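Local coordinates for protein glucokinase (Enterococcus faecalis, PDB 2QM1) that probably phosphorylates glucose at the expense of ATP, as a zinc-binding glucokinase of the ROK family, at residues Leu142-Val146 and Leu187-Ala193; Val197-Arg201 and Ile217-Val223. One frame throughout, in Å; residues are numbered along the deposited sequence.

Contact 1: Leu142-Val146 and Leu187-Ala193; sequences LGTGV and LETVSSA
E188 and V146 meet through both a polar and an apolar contact, and the glutamate is worth following outward from its backbone. With CG anti to the backbone N (chi1 -169°), the chain runs out extended along V146. CB lies 4.1 Å from V146 CB, and CG passes 4.0 Å from V146 CG2, so the aliphatic part of the acid packs on the valine. CD stands 3.7 Å from V146 N. OE1 then takes the N-H of V146 at 3.0 Å in an almost straight bond, on its anti side and 17° out of the carboxylate plane, while also lying close to G145 CA.

V146 answers with CG2, which points between the glutamate and S191 and comes within 3.4 Å of S191 OG. That hydroxyl is turned back onto its own segment and gives its proton to L187 O at 2.8 Å. It approaches from above the carbonyl plane, on the face opposite to V190 N, which uses the same oxygen. L142 adds CD2 beside S191 OG, and helix 237-261 covers L142 through L250.

At the far end of the turn, the backbone N of A193 donates to G143 O at 2.8 Å, again nearly straight. S192 CB is pressed against the same oxygen and against T144 O. Its OG bonds back to E188 O and caps G195 N, marking S192 as the N-cap of helix 193-203.

The LGTGV turn, joining strands 137-142 and 146-152, is consistent with the phosphate-contacting hairpin of the actin-like ATPase superfamily, though no nucleotide is bound here. E188 ends the C-x-C-G-x-x-G-C-x-E sequence characteristic of ROK proteins and touches H169, a zinc ligand, tying this hairpin to the zinc-binding loop.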
loop_
_atom_site.group_PDB
_atom_site.type_symbol
_atom_site.label_atom_id
_atom_site.label_comp_id
_atom_site.label_asym_id
_atom_site.label_seq_id
_atom_site.Cartn_x
_atom_site.Cartn_y
_atom_site.Cartn_z
ATOM N N LEU B 142 4.811 -6.269 16.261
ATOM C CA LEU B 142 5.398 -5.382 17.226
ATOM C C LEU B 142 6.222 -6.244 18.168
ATOM O O LEU B 142 5.673 -7.082 18.856
ATOM C CB LEU B 142 4.290 -4.688 18.039
ATOM C CG LEU B 142 3.131 -4.054 17.260
ATOM C CD1 LEU B 142 2.079 -3.559 18.244
ATOM C CD2 LEU B 142 3.654 -2.883 16.415
ATOM N N GLY B 143 7.526 -6.059 18.146
ATOM C CA GLY B 143 8.452 -6.680 19.121
ATOM C C GLY B 143 9.628 -5.763 19.412
ATOM O O GLY B 143 9.444 -4.608 19.768
ATOM N N THR B 144 10.848 -6.284 19.249
ATOM C CA THR B 144 12.085 -5.504 19.349
ATOM C C THR B 144 12.039 -4.356 18.400
ATOM O O THR B 144 12.464 -3.241 18.739
ATOM C CB THR B 144 13.329 -6.330 18.866
ATOM O OG1 THR B 144 13.229 -7.668 19.342
ATOM C CG2 THR B 144 14.609 -5.705 19.365
ATOM N N GLY B 145 11.575 -4.665 17.184
ATOM C CA GLY B 145 11.346 -3.687 16.119
ATOM C C GLY B 145 9.914 -3.759 15.627
ATOM O O GLY B 145 9.129 -4.589 16.096
ATOM N N VAL B 146 9.543 -2.889 14.693
ATOM C CA VAL B 146 8.213 -3.004 14.115
ATOM C C VAL B 146 8.361 -3.418 12.645
ATOM O O VAL B 146 9.122 -2.798 11.898
ATOM C CB VAL B 146 7.361 -1.725 14.336
ATOM C CG1 VAL B 146 6.017 -1.853 13.660
ATOM C CG2 VAL B 146 7.129 -1.531 15.792
ATOM N N LEU B 187 6.618 5.003 13.283
ATOM C CA LEU B 187 5.799 4.120 14.126
ATOM C C LEU B 187 6.622 3.274 15.111
ATOM O O LEU B 187 6.242 3.064 16.275
ATOM C CB LEU B 187 4.866 3.248 13.259
ATOM C CG LEU B 187 3.866 2.312 13.921
ATOM C CD1 LEU B 187 2.886 3.072 14.856
ATOM C CD2 LEU B 187 3.132 1.491 12.835
ATOM N N GLU B 188 7.747 2.782 14.645
ATOM C CA GLU B 188 8.615 1.980 15.496
ATOM C C GLU B 188 9.128 2.656 16.768
ATOM O O GLU B 188 9.331 1.964 17.796
ATOM C CB GLU B 188 9.818 1.494 14.703
ATOM C CG GLU B 188 10.618 0.473 15.422
ATOM C CD GLU B 188 11.787 0.029 14.608
ATOM O OE1 GLU B 188 11.662 -0.993 13.896
ATOM O OE2 GLU B 188 12.809 0.741 14.646
ATOM N N THR B 189 9.364 3.971 16.708
ATOM C CA THR B 189 9.792 4.753 17.896
ATOM C C THR B 189 8.723 4.802 19.008
ATOM O O THR B 189 8.978 5.149 20.162
ATOM C CB THR B 189 10.217 6.268 17.524
ATOM O OG1 THR B 189 9.068 7.000 17.107
ATOM C CG2 THR B 189 11.244 6.328 16.402
ATOM N N VAL B 190 7.489 4.489 18.669
ATOM C CA VAL B 190 6.431 4.677 19.673
ATOM C C VAL B 190 5.701 3.363 20.017
ATOM O O VAL B 190 4.857 3.315 20.937
ATOM C CB VAL B 190 5.465 5.886 19.278
ATOM C CG1 VAL B 190 6.245 7.235 19.236
ATOM C CG2 VAL B 190 4.901 5.683 17.942
ATOM N N SER B 191 6.028 2.298 19.289
ATOM C CA SER B 191 5.263 1.033 19.357
ATOM C C SER B 191 6.109 -0.261 19.461
ATOM O O SER B 191 5.565 -1.352 19.624
ATOM C CB SER B 191 4.229 0.941 18.201
ATOM O OG SER B 191 4.846 0.708 16.919
ATOM N N SER B 192 7.431 -0.173 19.383
ATOM C CA SER B 192 8.214 -1.394 19.637
ATOM C C SER B 192 8.231 -1.557 21.170
ATOM O O SER B 192 7.807 -0.645 21.881
ATOM C CB SER B 192 9.632 -1.244 19.164
ATOM O OG SER B 192 10.247 -0.160 19.842
ATOM N N ALA B 193 8.765 -2.669 21.663
ATOM C CA ALA B 193 8.938 -2.903 23.126
ATOM C C ALA B 193 9.557 -1.707 23.827
ATOM O O ALA B 193 9.085 -1.245 24.867
ATOM C CB ALA B 193 9.799 -4.124 23.363
#

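Contact 2: Val197-Arg201 and Ile217-Val223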
loop_
_atom_site.group_PDB
_atom_site.type_symbol
_atom_site.label_atom_id
_atom_site.label_comp_id
_atom_site.label_asym_id
_atom_site.label_seq_id
_atom_site.Cartn_x
_atom_site.Cartn_y
_atom_site.Cartn_z
ATOM N N VAL B 197 7.940 2.177 26.208
ATOM C CA VAL B 197 8.703 2.707 27.322
ATOM C C VAL B 197 9.096 4.139 27.013
ATOM O O VAL B 197 8.918 5.036 27.835
ATOM C CB VAL B 197 9.974 1.807 27.560
ATOM C CG1 VAL B 197 11.108 2.535 28.440
ATOM C CG2 VAL B 197 9.570 0.464 28.144
ATOM N N ARG B 198 9.626 4.386 25.825
ATOM C CA ARG B 198 10.000 5.752 25.505
ATOM C C ARG B 198 8.776 6.670 25.562
ATOM O O ARG B 198 8.856 7.760 26.083
ATOM C CB ARG B 198 10.690 5.816 24.148
ATOM C CG ARG B 198 11.416 7.103 23.849
ATOM C CD ARG B 198 12.477 6.820 22.766
ATOM N NE ARG B 198 11.940 5.854 21.827
ATOM C CZ ARG B 198 12.538 4.741 21.396
ATOM N NH1 ARG B 198 13.778 4.401 21.753
ATOM N NH2 ARG B 198 11.870 3.969 20.557
ATOM N N VAL B 199 7.628 6.221 25.076
ATOM C CA VAL B 199 6.432 7.067 25.116
ATOM C C VAL B 199 6.068 7.292 26.587
ATOM O O VAL B 199 5.569 8.347 26.967
ATOM C CB VAL B 199 5.233 6.397 24.388
ATOM C CG1 VAL B 199 3.905 6.975 24.856
ATOM C CG2 VAL B 199 5.380 6.508 22.837
ATOM N N ALA B 200 6.261 6.260 27.408
ATOM C CA ALA B 200 5.887 6.381 28.811
ATOM C C ALA B 200 6.885 7.312 29.555
ATOM O O ALA B 200 6.464 8.153 30.354
ATOM C CB ALA B 200 5.768 4.979 29.461
ATOM N N ARG B 201 8.180 7.158 29.245
ATOM C CA ARG B 201 9.284 8.008 29.769
ATOM C C ARG B 201 9.057 9.485 29.544
ATOM O O ARG B 201 9.593 10.319 30.271
ATOM C CB ARG B 201 10.633 7.638 29.119
ATOM C CG ARG B 201 11.524 6.863 30.009
ATOM C CD ARG B 201 12.546 6.068 29.228
ATOM N NE ARG B 201 13.107 5.033 30.059
ATOM C CZ ARG B 201 14.122 4.255 29.718
ATOM N NH1 ARG B 201 14.726 4.397 28.541
ATOM N NH2 ARG B 201 14.545 3.347 30.570
ATOM N N ILE B 217 8.744 3.136 35.580
ATOM C CA ILE B 217 9.244 3.886 34.424
ATOM C C ILE B 217 10.267 4.929 34.899
ATOM O O ILE B 217 11.412 4.976 34.418
ATOM C CB ILE B 217 8.070 4.552 33.639
ATOM C CG1 ILE B 217 7.237 3.480 32.899
ATOM C CG2 ILE B 217 8.560 5.659 32.708
ATOM C CD1 ILE B 217 7.924 2.685 31.729
ATOM N N ASP B 218 9.858 5.707 35.892
ATOM C CA ASP B 218 10.664 6.782 36.391
ATOM C C ASP B 218 11.973 6.304 37.026
ATOM O O ASP B 218 12.994 7.017 36.965
ATOM C CB ASP B 218 9.853 7.632 37.351
ATOM C CG ASP B 218 8.877 8.558 36.626
ATOM O OD1 ASP B 218 9.099 8.904 35.447
ATOM O OD2 ASP B 218 7.896 8.962 37.262
ATOM N N ASP B 219 11.929 5.090 37.590
ATOM C CA ASP B 219 13.093 4.385 38.155
ATOM C C ASP B 219 14.072 3.842 37.114
ATOM O O ASP B 219 15.135 3.323 37.472
ATOM C CB ASP B 219 12.627 3.167 38.943
ATOM C CG ASP B 219 12.035 3.513 40.293
ATOM O OD1 ASP B 219 12.335 4.591 40.860
ATOM O OD2 ASP B 219 11.269 2.652 40.795
ATOM N N GLY B 220 13.701 3.871 35.848
ATOM C CA GLY B 220 14.577 3.353 34.819
ATOM C C GLY B 220 14.317 1.922 34.364
ATOM O O GLY B 220 15.141 1.325 33.651
ATOM N N GLN B 221 13.176 1.367 34.751
ATOM C CA GLN B 221 12.853 0.002 34.360
ATOM C C GLN B 221 12.419 -0.092 32.894
ATOM O O GLN B 221 11.672 0.761 32.392
ATOM C CB GLN B 221 11.787 -0.595 35.275
ATOM C CG GLN B 221 12.191 -0.766 36.745
ATOM C CD GLN B 221 11.157 -1.557 37.522
ATOM O OE1 GLN B 221 10.939 -1.328 38.707
ATOM N NE2 GLN B 221 10.498 -2.481 36.844
ATOM N N ASP B 222 12.904 -1.129 32.214
ATOM C CA ASP B 222 12.472 -1.439 30.857
ATOM C C ASP B 222 11.314 -2.424 30.882
ATOM O O ASP B 222 11.422 -3.588 30.449
ATOM C CB ASP B 222 13.643 -1.967 30.056
ATOM C CG ASP B 222 14.747 -0.955 29.962
ATOM O OD1 ASP B 222 15.806 -1.181 30.570
ATOM O OD2 ASP B 222 14.521 0.090 29.317
ATOM N N VAL B 223 10.201 -1.915 31.403
ATOM C CA VAL B 223 8.972 -2.674 31.569
ATOM C C VAL B 223 8.460 -3.125 30.234
ATOM O O VAL B 223 8.457 -2.352 29.280
ATOM C CB VAL B 223 7.903 -1.835 32.292
ATOM C CG1 VAL B 223 6.712 -2.716 32.629
ATOM C CG2 VAL B 223 8.494 -1.252 33.561
#
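The last turn of helix 212-218 and the loop after it run beside helix 193-203, with CA atoms 6.2 Å apart at R201 and I217 and 6.6 Å apart at V197 and D222; G220, the first residue past helix 212-218, has positive phi (97°) and closes it in a Schellman motif. I217 is the residue turned into helix 193-203. Its CD1 rests 3.9 Å from A200 CB, while CG2, anti to the backbone N, lies against the backbone of R201 at its N and CA. V197 faces the loop instead, and its CG2 lies 3.2 Å from V223 O, a close approach of a methyl to a carbonyl oxygen.

R201 stretches out from CG to NE and reaches to the loop. V197 CG1 lies under one face of its guanidinium, offset toward the rim, G220 O sits at its edge, and NH2 is 3.5 Å from D222 OD2. The two charged planes are turned 67° apart, and the carboxylate oxygen stands well out of the guanidinium plane, so no N-H points at it.

The chemistry is therefore apolar packing of I217 on A200, with V197 set against the loop backbone, bordered by a long and doubtful ion pair, probably weak and resting on charge alone.

The two contacts lie in series along the chain, their centres 14 Å apart; helix 188-191 carries part of contact 1 and helix 193-203 part of contact 2, and the two helices are consecutive in the chain. The contacts also touch: R198 NH2 approaches T189 O at 3.1 Å, a probable hydrogen bond, and V190 CB packs 3.6 Å from V199 CG2. Contact 1 is the one near the zinc ion, about 5 Å from the E188 side chain; the magnesium ion, about 10 Å from that of V146, is not touched. Contact 2 lies away from both metal sites, about 24 Å from the chain's centre against 11 Å for contact 1. The pair thus leads from the zinc-side glutamate outward to the helical periphery.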